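Local structure of zinc transport protein ZntB (Vibrio parahaemolyticus RIMD 2210633, 3CK6) at residues Pro114-Arg122 and Leu137-Lys148. The protein probably takes up zinc ions together with protons across the inner membrane, and its cytoplasmic domain forms a funnel-shaped homopentamer. The protein carries 1 engineered substitution. Residues are numbered along the deposited sequence; the frame is centred on the assembly and turned at random.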
loop_
_atom_site.group_PDB
_atom_site.type_symbol
_atom_site.label_atom_id
_atom_site.label_comp_id
_atom_site.label_asym_id
_atom_site.label_seq_id
_atom_site.Cartn_x
_atom_site.Cartn_y
_atom_site.Cartn_z
ATOM N N PRO E 114 -11.796 6.519 34.427
ATOM C CA PRO E 114 -13.046 7.002 33.831
ATOM C C PRO E 114 -12.910 7.652 32.448
ATOM O O PRO E 114 -11.921 8.322 32.162
ATOM C CB PRO E 114 -13.552 8.005 34.866
ATOM C CG PRO E 114 -12.986 7.500 36.164
ATOM C CD PRO E 114 -11.606 7.064 35.789
ATOM N N SER E 115 -13.908 7.382 31.607
ATOM C CA SER E 115 -14.080 7.996 30.291
ATOM C C SER E 115 -15.231 8.999 30.401
ATOM O O SER E 115 -16.311 8.652 30.890
ATOM C CB SER E 115 -14.393 6.892 29.273
ATOM O OG SER E 115 -15.270 7.321 28.218
ATOM N N ARG E 116 -15.002 10.229 29.946
ATOM C CA ARG E 116 -16.034 11.257 29.966
ATOM C C ARG E 116 -17.211 10.844 29.064
ATOM O O ARG E 116 -18.351 11.071 29.418
ATOM C CB ARG E 116 -15.473 12.628 29.568
ATOM C CG ARG E 116 -16.534 13.717 29.457
ATOM C CD ARG E 116 -16.605 14.635 30.680
ATOM N NE ARG E 116 -17.136 13.993 31.889
ATOM C CZ ARG E 116 -18.304 14.296 32.469
ATOM N NH1 ARG E 116 -19.101 15.227 31.951
ATOM N NH2 ARG E 116 -18.677 13.660 33.576
ATOM N N ALA E 117 -16.915 10.207 27.933
ATOM C CA ALA E 117 -17.956 9.686 27.010
ATOM C C ALA E 117 -18.972 8.753 27.692
ATOM O O ALA E 117 -20.194 8.876 27.512
ATOM C CB ALA E 117 -17.291 8.960 25.860
ATOM N N ILE E 118 -18.460 7.798 28.463
ATOM C CA ILE E 118 -19.322 6.880 29.199
ATOM C C ILE E 118 -20.042 7.538 30.403
ATOM O O ILE E 118 -21.203 7.243 30.651
ATOM C CB ILE E 118 -18.578 5.572 29.571
ATOM C CG1 ILE E 118 -18.238 4.803 28.275
ATOM C CG2 ILE E 118 -19.473 4.691 30.479
ATOM C CD1 ILE E 118 -17.298 3.641 28.457
HETATM N N MSE E 119 -19.369 8.445 31.117
HETATM C CA MSE E 119 -20.041 9.273 32.129
HETATM C C MSE E 119 -21.266 9.992 31.584
HETATM O O MSE E 119 -22.305 10.029 32.239
HETATM C CB MSE E 119 -19.093 10.340 32.715
HETATM C CG MSE E 119 -17.898 9.769 33.396
HETATM SE SE MSE E 119 -16.822 11.162 34.158
HETATM C CE MSE E 119 -15.100 10.391 33.768
ATOM N N GLU E 120 -21.134 10.571 30.394
ATOM C CA GLU E 120 -22.242 11.319 29.773
ATOM C C GLU E 120 -23.422 10.391 29.451
ATOM O O GLU E 120 -24.578 10.759 29.663
ATOM C CB GLU E 120 -21.747 12.155 28.581
ATOM C CG GLU E 120 -20.928 13.374 29.119
ATOM C CD GLU E 120 -20.168 14.214 28.082
ATOM O OE1 GLU E 120 -20.329 14.036 26.852
ATOM O OE2 GLU E 120 -19.383 15.086 28.536
ATOM N N ILE E 121 -23.127 9.172 29.016
ATOM C CA ILE E 121 -24.183 8.167 28.783
ATOM C C ILE E 121 -24.858 7.755 30.083
ATOM O O ILE E 121 -26.082 7.764 30.174
ATOM C CB ILE E 121 -23.651 6.944 27.984
ATOM C CG1 ILE E 121 -23.215 7.392 26.573
ATOM C CG2 ILE E 121 -24.699 5.817 27.956
ATOM C CD1 ILE E 121 -22.181 6.495 25.909
ATOM N N ARG E 122 -24.047 7.442 31.095
ATOM C CA ARG E 122 -24.533 7.158 32.451
ATOM C C ARG E 122 -25.420 8.292 33.035
ATOM O O ARG E 122 -26.465 8.026 33.639
ATOM C CB ARG E 122 -23.344 6.836 33.365
ATOM C CG ARG E 122 -22.618 5.470 33.048
ATOM C CD ARG E 122 -21.278 5.411 33.807
ATOM N NE ARG E 122 -21.548 5.300 35.236
ATOM C CZ ARG E 122 -20.698 5.560 36.223
ATOM N NH1 ARG E 122 -19.457 5.961 35.971
ATOM N NH2 ARG E 122 -21.118 5.412 37.476
ATOM N N LEU E 137 -26.766 1.773 22.730
ATOM C CA LEU E 137 -25.727 2.001 23.724
ATOM C C LEU E 137 -24.321 1.924 23.136
ATOM O O LEU E 137 -23.486 2.808 23.369
ATOM C CB LEU E 137 -25.885 1.005 24.884
ATOM C CG LEU E 137 -24.758 1.025 25.929
ATOM C CD1 LEU E 137 -24.701 2.393 26.626
ATOM C CD2 LEU E 137 -24.961 -0.081 26.926
ATOM N N LEU E 138 -24.042 0.847 22.408
ATOM C CA LEU E 138 -22.689 0.628 21.883
ATOM C C LEU E 138 -22.344 1.694 20.838
ATOM O O LEU E 138 -21.225 2.191 20.787
ATOM C CB LEU E 138 -22.594 -0.772 21.284
ATOM C CG LEU E 138 -21.279 -1.151 20.605
ATOM C CD1 LEU E 138 -20.119 -0.977 21.572
ATOM C CD2 LEU E 138 -21.334 -2.577 20.059
ATOM N N ASN E 139 -23.333 2.043 20.013
ATOM C CA ASN E 139 -23.211 3.151 19.056
ATOM C C ASN E 139 -22.844 4.453 19.753
ATOM O O ASN E 139 -21.945 5.175 19.309
ATOM C CB ASN E 139 -24.541 3.276 18.285
ATOM C CG ASN E 139 -24.424 4.098 16.986
ATOM O OD1 ASN E 139 -25.332 4.036 16.157
ATOM N ND2 ASN E 139 -23.339 4.889 16.819
ATOM N N GLN E 140 -23.509 4.747 20.867
ATOM C CA GLN E 140 -23.210 5.966 21.635
ATOM C C GLN E 140 -21.830 5.940 22.287
ATOM O O GLN E 140 -21.176 6.972 22.378
ATOM C CB GLN E 140 -24.274 6.224 22.693
ATOM C CG GLN E 140 -25.616 6.693 22.121
ATOM C CD GLN E 140 -26.559 7.223 23.190
ATOM O OE1 GLN E 140 -26.160 7.449 24.341
ATOM N NE2 GLN E 140 -27.827 7.409 22.821
ATOM N N ILE E 141 -21.383 4.775 22.740
ATOM C CA ILE E 141 -20.015 4.652 23.273
ATOM C C ILE E 141 -18.981 4.998 22.186
ATOM O O ILE E 141 -18.082 5.830 22.403
ATOM C CB ILE E 141 -19.737 3.239 23.869
ATOM C CG1 ILE E 141 -20.641 2.984 25.091
ATOM C CG2 ILE E 141 -18.224 3.085 24.256
ATOM C CD1 ILE E 141 -20.685 1.503 25.552
ATOM N N ILE E 142 -19.130 4.374 21.016
ATOM C CA ILE E 142 -18.230 4.594 19.883
ATOM C C ILE E 142 -18.237 6.080 19.481
ATOM O O ILE E 142 -17.181 6.723 19.426
ATOM C CB ILE E 142 -18.570 3.626 18.696
ATOM C CG1 ILE E 142 -18.246 2.178 19.073
ATOM C CG2 ILE E 142 -17.822 4.011 17.435
ATOM C CD1 ILE E 142 -18.939 1.143 18.208
ATOM N N GLU E 143 -19.425 6.644 19.234
ATOM C CA GLU E 143 -19.515 8.053 18.860
ATOM C C GLU E 143 -19.089 9.010 19.985
ATOM O O GLU E 143 -18.533 10.082 19.713
ATOM C CB GLU E 143 -20.913 8.424 18.356
ATOM C CG GLU E 143 -21.260 7.818 16.997
ATOM C CD GLU E 143 -20.705 8.620 15.800
ATOM O OE1 GLU E 143 -19.518 9.038 15.826
ATOM O OE2 GLU E 143 -21.465 8.815 14.808
ATOM N N GLY E 144 -19.368 8.643 21.234
ATOM C CA GLY E 144 -18.953 9.479 22.363
ATOM C C GLY E 144 -17.432 9.614 22.406
ATOM O O GLY E 144 -16.909 10.714 22.552
ATOM N N LEU E 145 -16.741 8.477 22.282
ATOM C CA LEU E 145 -15.274 8.421 22.220
ATOM C C LEU E 145 -14.707 9.241 21.046
ATOM O O LEU E 145 -13.749 9.999 21.238
ATOM C CB LEU E 145 -14.786 6.967 22.184
ATOM C CG LEU E 145 -14.975 6.107 23.445
ATOM C CD1 LEU E 145 -14.621 4.652 23.161
ATOM C CD2 LEU E 145 -14.171 6.644 24.616
ATOM N N ASN E 146 -15.309 9.112 19.851
ATOM C CA ASN E 146 -14.993 9.987 18.695
ATOM C C ASN E 146 -15.129 11.470 19.024
ATOM O O ASN E 146 -14.203 12.252 18.773
ATOM C CB ASN E 146 -15.934 9.706 17.501
ATOM C CG ASN E 146 -15.589 8.436 16.751
ATOM O OD1 ASN E 146 -14.487 7.897 16.911
ATOM N ND2 ASN E 146 -16.532 7.955 15.893
ATOM N N GLY E 147 -16.307 11.850 19.534
ATOM C CA GLY E 147 -16.600 13.228 19.934
ATOM C C GLY E 147 -15.530 13.835 20.842
ATOM O O GLY E 147 -15.087 14.966 20.631
ATOM N N LYS E 148 -15.111 13.093 21.859
ATOM C CA LYS E 148 -14.049 13.600 22.752
ATOM C C LYS E 148 -12.662 13.682 22.107
ATOM O O LYS E 148 -11.876 14.572 22.444
ATOM C CB LYS E 148 -14.010 12.808 24.073
ATOM C CG LYS E 148 -15.354 12.792 24.830
ATOM C CD LYS E 148 -15.857 14.197 25.123
ATOM C CE LYS E 148 -17.175 14.162 25.870
ATOM N NZ LYS E 148 -17.636 15.536 26.268
#
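Ala117 packs straight onto Gly144 in the alpha/beta cytoplasmic domain of this CorA-family transporter. Their CA atoms lie 4.8 Å apart. The axes of helix segments 116-122 and 137-148 come within 8.6 Å, at 131° between their N-to-C directions. Ala117 CB rests on the backbone, 3.5 Å from Gly144 C, and Leu145 CD2 packs beside it. Because Gly144 has no side chain, the methyl can sit this low.

One turn on, Ile121 lies over Gln140 and Ile141. Its CD1 is 3.7 Å from Gln140 C and also touches Ile141 CG1. Its other branch, CG2, stands anti to the backbone N and meets Leu137 CD1 at 3.7 Å. Pro131 lies against Ile121, Leu137 and Gln140. Trp33 of strand 32-37 touches Ile118 and Leu137, and Leu81 of strand 77-83 touches Leu145, so the helix pair lies against the sheet.

Beside Lys148 the contact turns polar. Lys148 bends at chi2 (-56°) and then runs extended across the CG of Arg116. Glu120 reaches it from the opposite direction. Arg116 NH1 shares Glu120 OE2 in the same salt-bridge network. The Glu120 carboxylate thus lies between two positive groups and probably offsets their charge. Lys148 NZ meets Glu120 OE2 on its syn side at 2.9 Å, 20° out of the carboxylate plane, with a weak bond to OE1.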